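Local coordinates for nucleoid-associated protein HP_0035 (Helicobacter pylori, PDB 3F42) that probably binds DNA as a homodimer of the YbaB/EbfC family, altering its conformation, with a possible part in nucleoid organisation and gene regulation, at residues V40-N45 with V51-D56. Residues are numbered along the deposited sequence; the frame is centred on the assembly and turned at random.
Sequences VSVSFN and VDLQID
Ser43 meets both Val51 and Asp52 across an antiparallel beta hairpin, the signature of a classic beta bulge. Its carbonyl oxygen accepts two backbone bonds, a short one from Val51 N to Ser43 O (2.7 Å) and a longer one from Asp52 N to Ser43 O (3.3 Å); Ser43 N in turn bonds to Asp52 O. The extra residue brings the Val51 side chain against the neighbouring strand: with CG1 anti to the carbonyl carbon (chi1 -61°), Val51 CG2 falls between the backbone N and that carbon and comes to 3.3 Å from Ser43 O. Val51 CG1 lies 3.9 Å from Asn45 ND2, the two side chains crossing at about a right angle; that amide is bonded to Leu47 N and Glu49 of the connecting turn.

Past the bulge the ladder is regular. Ser41 and Gln54 form a hydrogen-bonded pair with two backbone bonds, between the non-hydrogen-bonded pairs Val42-Leu53 and Val40-Ile55. On the face carrying the serines, Ser43 CB packs 4.0 Å from Asp52 CB, while the Asp52 carboxylate swings away from strand 40-45 with CG anti to its backbone N (chi1 -153°). There Gln54, folded back along its own strand, gives a nearly straight bond from NE2 to Asp52 OD1 (3.2 Å), arriving on the syn side and 28° out of the carboxylate plane. Ser41 OG and Ser43 OG instead bond to Lys34 and Thr32 of strand 30-35.

The opposite face is apolar, with Val42 CG1 4.3 Å from Leu53 CG. Here Val40, Val42 and Phe44 pack on helix 63-93, where the Phe44 ring meets that of Tyr78, whereas Leu53 and Ile55 touch Gln67 and Met66 of the second subunit. Strand 40-45 is the middle of the three antiparallel strands, between 30-35 and 50-55.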
loop_
_atom_site.group_PDB
_atom_site.type_symbol
_atom_site.label_atom_id
_atom_site.label_comp_id
_atom_site.label_asym_id
_atom_site.label_seq_id
_atom_site.Cartn_x
_atom_site.Cartn_y
_atom_site.Cartn_z
ATOM N N VAL A 40 -15.863 -23.160 -29.976
ATOM C CA VAL A 40 -15.229 -21.896 -29.572
ATOM C C VAL A 40 -14.402 -22.176 -28.327
ATOM O O VAL A 40 -14.887 -22.822 -27.417
ATOM C CB VAL A 40 -16.273 -20.798 -29.292
ATOM C CG1 VAL A 40 -15.637 -19.579 -28.586
ATOM C CG2 VAL A 40 -16.942 -20.331 -30.582
ATOM N N SER A 41 -13.163 -21.674 -28.289
ATOM C CA SER A 41 -12.334 -21.781 -27.102
ATOM C C SER A 41 -11.727 -20.413 -26.866
ATOM O O SER A 41 -11.172 -19.803 -27.811
ATOM C CB SER A 41 -11.226 -22.796 -27.304
ATOM O OG SER A 41 -10.572 -23.011 -26.059
ATOM N N VAL A 42 -11.796 -19.953 -25.623
ATOM C CA VAL A 42 -11.105 -18.705 -25.253
ATOM C C VAL A 42 -10.210 -18.969 -24.061
ATOM O O VAL A 42 -10.550 -19.776 -23.211
ATOM C CB VAL A 42 -12.042 -17.527 -24.971
ATOM C CG1 VAL A 42 -12.875 -17.237 -26.228
ATOM C CG2 VAL A 42 -12.957 -17.840 -23.756
ATOM N N SER A 43 -9.052 -18.326 -24.043
ATOM C CA SER A 43 -8.154 -18.446 -22.889
ATOM C C SER A 43 -7.817 -17.064 -22.341
ATOM O O SER A 43 -7.394 -16.168 -23.075
ATOM C CB SER A 43 -6.852 -19.156 -23.276
ATOM O OG SER A 43 -7.142 -20.468 -23.715
ATOM N N PHE A 44 -7.928 -16.954 -21.025
ATOM C CA PHE A 44 -7.561 -15.749 -20.309
ATOM C C PHE A 44 -6.411 -16.039 -19.384
ATOM O O PHE A 44 -6.323 -17.144 -18.824
ATOM C CB PHE A 44 -8.719 -15.316 -19.427
ATOM C CG PHE A 44 -9.916 -14.785 -20.195
ATOM C CD1 PHE A 44 -9.971 -13.440 -20.544
ATOM C CD2 PHE A 44 -10.984 -15.625 -20.547
ATOM C CE1 PHE A 44 -11.063 -12.913 -21.234
ATOM C CE2 PHE A 44 -12.103 -15.089 -21.245
ATOM C CZ PHE A 44 -12.122 -13.728 -21.578
ATOM N N ASN A 45 -5.593 -15.028 -19.146
ATOM C CA ASN A 45 -4.713 -15.128 -17.979
ATOM C C ASN A 45 -5.431 -14.616 -16.728
ATOM O O ASN A 45 -6.567 -14.125 -16.793
ATOM C CB ASN A 45 -3.359 -14.461 -18.249
ATOM C CG ASN A 45 -3.429 -12.940 -18.347
ATOM O OD1 ASN A 45 -4.362 -12.279 -17.858
ATOM N ND2 ASN A 45 -2.426 -12.367 -19.007
ATOM N N VAL A 51 -5.830 -14.140 -24.060
ATOM C CA VAL A 51 -4.507 -14.522 -24.599
ATOM C C VAL A 51 -4.582 -15.506 -25.753
ATOM O O VAL A 51 -3.608 -15.641 -26.529
ATOM C CB VAL A 51 -3.566 -15.040 -23.474
ATOM C CG1 VAL A 51 -3.345 -13.882 -22.426
ATOM C CG2 VAL A 51 -4.129 -16.240 -22.779
ATOM N N ASP A 52 -5.733 -16.166 -25.899
ATOM C CA ASP A 52 -5.968 -16.987 -27.074
ATOM C C ASP A 52 -7.442 -17.057 -27.397
ATOM O O ASP A 52 -8.305 -16.941 -26.516
ATOM C CB ASP A 52 -5.416 -18.433 -26.935
ATOM C CG ASP A 52 -5.060 -19.060 -28.328
ATOM O OD1 ASP A 52 -5.148 -18.380 -29.368
ATOM O OD2 ASP A 52 -4.659 -20.219 -28.384
ATOM N N LEU A 53 -7.721 -17.258 -28.678
ATOM C CA LEU A 53 -9.123 -17.275 -29.135
ATOM C C LEU A 53 -9.099 -18.161 -30.377
ATOM O O LEU A 53 -8.297 -17.899 -31.306
ATOM C CB LEU A 53 -9.567 -15.838 -29.428
ATOM C CG LEU A 53 -11.034 -15.565 -29.756
ATOM C CD1 LEU A 53 -11.417 -14.160 -29.311
ATOM C CD2 LEU A 53 -11.222 -15.662 -31.240
ATOM N N GLN A 54 -9.876 -19.257 -30.349
ATOM C CA GLN A 54 -9.928 -20.210 -31.473
ATOM C C GLN A 54 -11.372 -20.581 -31.792
ATOM O O GLN A 54 -12.158 -20.908 -30.889
ATOM C CB GLN A 54 -9.106 -21.471 -31.200
ATOM C CG GLN A 54 -7.536 -21.238 -31.084
ATOM C CD GLN A 54 -6.869 -20.658 -32.362
ATOM O OE1 GLN A 54 -7.219 -21.031 -33.482
ATOM N NE2 GLN A 54 -5.894 -19.748 -32.179
ATOM N N ILE A 55 -11.692 -20.493 -33.084
ATOM C CA ILE A 55 -13.058 -20.659 -33.584
ATOM C C ILE A 55 -12.986 -21.741 -34.677
ATOM O O ILE A 55 -12.150 -21.633 -35.581
ATOM C CB ILE A 55 -13.570 -19.334 -34.205
ATOM C CG1 ILE A 55 -13.568 -18.214 -33.165
ATOM C CG2 ILE A 55 -14.984 -19.522 -34.842
ATOM C CD1 ILE A 55 -13.702 -16.813 -33.748
ATOM N N ASP A 56 -13.848 -22.760 -34.600
ATOM C CA ASP A 56 -13.876 -23.816 -35.634
ATOM C C ASP A 56 -14.277 -23.219 -36.965
ATOM O O ASP A 56 -15.157 -22.369 -37.014
ATOM C CB ASP A 56 -14.838 -24.927 -35.249
ATOM C CG ASP A 56 -14.679 -26.156 -36.126
ATOM O OD1 ASP A 56 -13.883 -27.031 -35.766
ATOM O OD2 ASP A 56 -15.302 -26.222 -37.200
#